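Long-range contact in N-terminal domain of PorA (28-171) (Porphyromonas gingivalis ATCC 33277, PDB 6KJK), which is a cargo protein of the type IX secretion system that affects PorXY-SigP signalling, seen here as its N-terminal domain: residues N17-I22 against N128-Y133. Residues are numbered along the deposited sequence; the frame is centred on the assembly and turned at random.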
loop_
_atom_site.group_PDB
_atom_site.type_symbol
_atom_site.label_atom_id
_atom_site.label_comp_id
_atom_site.label_asym_id
_atom_site.label_seq_id
_atom_site.Cartn_x
_atom_site.Cartn_y
_atom_site.Cartn_z
ATOM N N ASN A 17 5.806 1.645 10.813
ATOM C CA ASN A 17 4.424 1.709 11.276
ATOM C C ASN A 17 3.792 3.069 11.087
ATOM O O ASN A 17 2.754 3.362 11.701
ATOM C CB ASN A 17 4.267 1.249 12.731
ATOM C CG ASN A 17 4.668 -0.178 12.916
ATOM O OD1 ASN A 17 4.082 -1.080 12.315
ATOM N ND2 ASN A 17 5.698 -0.400 13.720
ATOM N N ALA A 18 4.389 3.927 10.254
ATOM C CA ALA A 18 3.829 5.236 9.995
ATOM C C ALA A 18 2.417 5.110 9.426
ATOM O O ALA A 18 2.050 4.101 8.809
ATOM C CB ALA A 18 4.690 5.994 8.972
ATOM N N THR A 19 1.654 6.182 9.563
ATOM C CA THR A 19 0.342 6.300 8.947
ATOM C C THR A 19 0.367 7.428 7.924
ATOM O O THR A 19 0.853 8.532 8.214
ATOM C CB THR A 19 -0.762 6.527 9.984
ATOM O OG1 THR A 19 -0.799 5.393 10.858
ATOM C CG2 THR A 19 -2.109 6.683 9.298
ATOM N N VAL A 20 -0.097 7.133 6.719
ATOM C CA VAL A 20 -0.118 8.043 5.586
ATOM C C VAL A 20 -1.566 8.252 5.194
ATOM O O VAL A 20 -2.283 7.276 4.893
ATOM C CB VAL A 20 0.666 7.473 4.390
ATOM C CG1 VAL A 20 0.465 8.368 3.156
ATOM C CG2 VAL A 20 2.149 7.382 4.721
ATOM N N ASP A 21 -1.999 9.509 5.177
ATOM C CA ASP A 21 -3.359 9.859 4.786
ATOM C C ASP A 21 -3.366 10.333 3.340
ATOM O O ASP A 21 -2.581 11.217 2.963
ATOM C CB ASP A 21 -3.928 10.991 5.658
ATOM C CG ASP A 21 -4.289 10.556 7.069
ATOM O OD1 ASP A 21 -4.258 9.361 7.418
ATOM O OD2 ASP A 21 -4.620 11.464 7.872
ATOM N N ILE A 22 -4.205 9.732 2.528
ATOM C CA ILE A 22 -4.412 10.109 1.143
ATOM C C ILE A 22 -5.803 10.728 1.083
ATOM O O ILE A 22 -6.762 10.143 1.601
ATOM C CB ILE A 22 -4.351 8.859 0.244
ATOM C CG1 ILE A 22 -2.983 8.142 0.330
ATOM C CG2 ILE A 22 -4.711 9.205 -1.193
ATOM C CD1 ILE A 22 -1.839 8.904 -0.237
ATOM N N ASN A 128 0.705 2.060 7.344
ATOM C CA ASN A 128 -0.748 2.113 7.428
ATOM C C ASN A 128 -1.227 3.240 6.531
ATOM O O ASN A 128 -0.697 4.354 6.596
ATOM C CB ASN A 128 -1.204 2.357 8.873
ATOM C CG ASN A 128 -0.664 1.347 9.792
ATOM O OD1 ASN A 128 -1.084 0.177 9.765
ATOM N ND2 ASN A 128 0.333 1.734 10.578
ATOM N N ILE A 129 -2.198 2.957 5.675
ATOM C CA ILE A 129 -2.651 3.879 4.651
ATOM C C ILE A 129 -4.126 4.151 4.911
ATOM O O ILE A 129 -4.940 3.210 4.939
ATOM C CB ILE A 129 -2.463 3.264 3.261
ATOM C CG1 ILE A 129 -0.998 2.948 3.045
ATOM C CG2 ILE A 129 -2.996 4.194 2.164
ATOM C CD1 ILE A 129 -0.771 2.014 1.929
ATOM N N ASN A 130 -4.487 5.418 5.078
ATOM C CA ASN A 130 -5.885 5.816 5.233
ATOM C C ASN A 130 -6.296 6.641 4.030
ATOM O O ASN A 130 -5.673 7.675 3.740
ATOM C CB ASN A 130 -6.090 6.661 6.490
ATOM C CG ASN A 130 -5.884 5.884 7.759
ATOM O OD1 ASN A 130 -6.211 4.695 7.840
ATOM N ND2 ASN A 130 -5.333 6.549 8.769
ATOM N N PHE A 131 -7.283 6.178 3.302
ATOM C CA PHE A 131 -7.874 6.927 2.208
ATOM C C PHE A 131 -9.061 7.674 2.785
ATOM O O PHE A 131 -10.120 7.088 3.010
ATOM C CB PHE A 131 -8.333 5.963 1.123
ATOM C CG PHE A 131 -7.191 5.232 0.427
ATOM C CD1 PHE A 131 -6.426 5.890 -0.535
ATOM C CD2 PHE A 131 -6.862 3.922 0.723
ATOM C CE1 PHE A 131 -5.382 5.249 -1.201
ATOM C CE2 PHE A 131 -5.833 3.281 0.047
ATOM C CZ PHE A 131 -5.092 3.942 -0.919
ATOM N N LYS A 132 -8.884 8.960 3.045
ATOM C CA LYS A 132 -9.928 9.796 3.645
ATOM C C LYS A 132 -10.660 10.508 2.514
ATOM O O LYS A 132 -10.215 11.554 2.018
ATOM C CB LYS A 132 -9.331 10.764 4.656
ATOM C CG LYS A 132 -8.733 10.066 5.845
ATOM C CD LYS A 132 -8.264 11.051 6.890
ATOM C CE LYS A 132 -7.685 10.327 8.083
ATOM N NZ LYS A 132 -7.088 11.278 9.061
ATOM N N TYR A 133 -11.778 9.927 2.097
ATOM C CA TYR A 133 -12.591 10.445 1.008
ATOM C C TYR A 133 -13.572 11.486 1.545
ATOM O O TYR A 133 -14.350 11.199 2.463
ATOM C CB TYR A 133 -13.381 9.297 0.399
ATOM C CG TYR A 133 -14.366 9.654 -0.677
ATOM C CD1 TYR A 133 -13.940 10.122 -1.911
ATOM C CD2 TYR A 133 -15.746 9.489 -0.464
ATOM C CE1 TYR A 133 -14.847 10.411 -2.921
ATOM C CE2 TYR A 133 -16.657 9.775 -1.458
ATOM C CZ TYR A 133 -16.216 10.237 -2.677
ATOM O OH TYR A 133 -17.149 10.504 -3.652
HETATM O O HOH W 1 1.622 -0.346 12.214
#
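N128 meets N17 and A18 at one end of the pairing, and I22 meets F131 at the other. N128 and I22 have the most surface buried where edge strand 18-22 lies parallel to strand 125-133; N130 and D21 follow. Five backbone hydrogen bonds join the two strands in the parallel pattern. N128 N gives to A18 O, and N128 O takes the N-H of V20. N130 uses both its N and its O in the same way, between V20 and I22. K132 N closes the row on I22 O at 2.8 Å.

The side chain of N128 lies on the polar face of the pair. CG is anti to the carbonyl carbon (chi1 -56°), on the side of the backbone N that bonds to A18 O, and ND2 comes near N17 O and A18 O. ND2 makes a weak bond to N17 O at 3.1 Å and a longer, weak one to A18 O. A water 2.9 Å from N128 ND2 accepts from it and donates to N17 OD1. The other end of the amide, OD1, bonds to the T110 hydroxyl. Further along this face, D21 and N130 run side by side. N130 ND2 touches T19 CG2 at 3.3 Å and gives a weak bond to D21 OD1. D21 OD2 and K132 NZ form a salt bridge, 2.7 Å apart. The extended lysine reaches it from above the carboxylate plane, 48° out of it.

I22 lies on the other, apolar face, beside F131 and pointing the same way. Its CB is 3.7 Å from F131 CD1, and its CG2 also packs against CD1 and CE1.

Strand 18-22 is outermost in a mixed five-stranded sheet. Strand 125-133 separates it from antiparallel strand 105-115. On the apolar face, V20 and I129 touch F36 and F131 touches M34, packing this sheet against strand 31-42 of the second sheet, as in a beta-sandwich.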